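Local coordinates for leucine aminopeptidase 2 (Saccharomyces cerevisiae, PDB 2XQ0), which acts as a zinc-dependent aminopeptidase of the M1 family that preferentially cleaves di- and tripeptides and has low epoxide hydrolase activity, at residues A[315-318]-A[319-322]. Sequence-based numbering, arbitrary orientation.
Sequences CSWN and HFWL
The turn that brings F320 into the bestatin pocket of this M1 aminopeptidase is closed by S316 and H319, just ahead of helix 321-339, which carries the zinc ligand E324. The backbone N of H319 donates to S316 O at 3.2 Å, nearly straight at the hydrogen (160°) although the donor sits well above the carbonyl plane. S316 adds an ST turn: its OG accepts from N318 N at 3.1 Å. The same OG lies at the edge of the H319 imidazole, near its plane, 3.5 Å from H319 CD2. C315 SG approaches that carbon obliquely at 4.0 Å, while N318 O lies over one face of the ring. Both imidazole nitrogens are used beyond the turn, ND1 with T428 OG1, which also bonds W321 NE1, and NE2 with E16 OE2; N318 OD1 is bonded to the backbone N of L375.

F320 follows one residue past the turn. With CG anti to the backbone N (chi1 -173°), its ring reaches the six-membered ring of W317, where F320 CD1 comes to the indole edge, 3.8 Å from W317 CE3; the two planes are inclined at 62°. Y205 meets W317 edge-to-face, and F385, P389 and E147 adjoin F320, which also touches the inhibitor. A water bridges the turn to the helix, donating to N318 O and accepting from W321 N at 2.9 Å.

The imidazole is thus tied at both nitrogens and bordered by the serine oxygen, which should restrict its rotation; its bonds are consistent with a neutral ring whose proton, itself unseen, sits on NE2 facing E16. Polar bonds fix the turn, whereas the F320 side chain, about 6 Å from the zinc ion, meets W317 through apolar ring contact.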
loop_
_atom_site.group_PDB
_atom_site.type_symbol
_atom_site.label_atom_id
_atom_site.label_comp_id
_atom_site.label_asym_id
_atom_site.label_seq_id
_atom_site.Cartn_x
_atom_site.Cartn_y
_atom_site.Cartn_z
ATOM N N CYS A 315 -14.746 6.920 -3.623
ATOM C CA CYS A 315 -15.219 8.247 -3.265
ATOM C C CYS A 315 -14.929 8.602 -1.816
ATOM O O CYS A 315 -14.849 9.782 -1.470
ATOM C CB CYS A 315 -16.716 8.357 -3.542
ATOM S SG CYS A 315 -17.695 7.334 -2.462
ATOM N N SER A 316 -14.784 7.586 -0.970
ATOM C CA SER A 316 -14.488 7.795 0.440
ATOM C C SER A 316 -13.782 6.575 0.976
ATOM O O SER A 316 -13.676 5.560 0.289
ATOM C CB SER A 316 -15.770 8.022 1.239
ATOM O OG SER A 316 -16.385 6.801 1.605
ATOM N N TRP A 317 -13.331 6.650 2.219
ATOM C CA TRP A 317 -12.588 5.540 2.804
ATOM C C TRP A 317 -13.508 4.418 3.312
ATOM O O TRP A 317 -13.035 3.369 3.720
ATOM C CB TRP A 317 -11.602 6.047 3.859
ATOM C CG TRP A 317 -10.719 7.126 3.248
ATOM C CD1 TRP A 317 -10.753 8.465 3.517
ATOM C CD2 TRP A 317 -9.746 6.953 2.203
ATOM N NE1 TRP A 317 -9.843 9.135 2.720
ATOM C CE2 TRP A 317 -9.216 8.228 1.904
ATOM C CE3 TRP A 317 -9.263 5.841 1.500
ATOM C CZ2 TRP A 317 -8.217 8.419 0.942
ATOM C CZ3 TRP A 317 -8.283 6.032 0.539
ATOM C CH2 TRP A 317 -7.765 7.302 0.272
ATOM N N ASN A 318 -14.819 4.636 3.236
ATOM C CA ASN A 318 -15.791 3.560 3.464
ATOM C C ASN A 318 -15.805 2.531 2.357
ATOM O O ASN A 318 -16.257 1.417 2.568
ATOM C CB ASN A 318 -17.213 4.115 3.560
ATOM C CG ASN A 318 -17.509 4.758 4.884
ATOM O OD1 ASN A 318 -16.705 4.711 5.814
ATOM N ND2 ASN A 318 -18.704 5.319 4.999
ATOM N N HIS A 319 -15.353 2.926 1.172
ATOM C CA HIS A 319 -15.429 2.073 -0.025
ATOM C C HIS A 319 -14.026 1.773 -0.571
ATOM O O HIS A 319 -13.819 1.617 -1.782
ATOM C CB HIS A 319 -16.306 2.741 -1.088
ATOM C CG HIS A 319 -17.665 3.090 -0.581
ATOM N ND1 HIS A 319 -18.707 2.188 -0.576
ATOM C CD2 HIS A 319 -18.132 4.212 0.012
ATOM C CE1 HIS A 319 -19.766 2.752 -0.024
ATOM N NE2 HIS A 319 -19.443 3.980 0.344
ATOM N N PHE A 320 -13.074 1.719 0.354
ATOM C CA PHE A 320 -11.664 1.482 0.056
ATOM C C PHE A 320 -11.457 0.169 -0.705
ATOM O O PHE A 320 -10.490 0.033 -1.459
ATOM C CB PHE A 320 -10.887 1.468 1.373
ATOM C CG PHE A 320 -9.391 1.402 1.210
ATOM C CD1 PHE A 320 -8.736 2.263 0.341
ATOM C CD2 PHE A 320 -8.636 0.520 1.985
ATOM C CE1 PHE A 320 -7.346 2.222 0.207
ATOM C CE2 PHE A 320 -7.252 0.472 1.858
ATOM C CZ PHE A 320 -6.610 1.332 0.960
ATOM N N TRP A 321 -12.357 -0.797 -0.514
ATOM C CA TRP A 321 -12.245 -2.074 -1.224
ATOM C C TRP A 321 -12.237 -1.911 -2.757
ATOM O O TRP A 321 -11.613 -2.711 -3.468
ATOM C CB TRP A 321 -13.331 -3.068 -0.779
ATOM C CG TRP A 321 -14.637 -2.939 -1.509
ATOM C CD1 TRP A 321 -15.689 -2.138 -1.171
ATOM C CD2 TRP A 321 -15.033 -3.650 -2.685
ATOM N NE1 TRP A 321 -16.720 -2.306 -2.071
ATOM C CE2 TRP A 321 -16.338 -3.221 -3.015
ATOM C CE3 TRP A 321 -14.410 -4.608 -3.498
ATOM C CZ2 TRP A 321 -17.035 -3.724 -4.125
ATOM C CZ3 TRP A 321 -15.100 -5.100 -4.602
ATOM C CH2 TRP A 321 -16.404 -4.658 -4.900
ATOM N N LEU A 322 -12.914 -0.882 -3.262
ATOM C CA LEU A 322 -12.964 -0.640 -4.711
ATOM C C LEU A 322 -11.575 -0.374 -5.254
ATOM O O LEU A 322 -11.271 -0.697 -6.396
ATOM C CB LEU A 322 -13.865 0.540 -5.048
ATOM C CG LEU A 322 -15.370 0.252 -4.924
ATOM C CD1 LEU A 322 -16.193 1.523 -5.103
ATOM C CD2 LEU A 322 -15.768 -0.822 -5.935
HETATM O O HOH W 1 -14.209 -0.880 1.657
#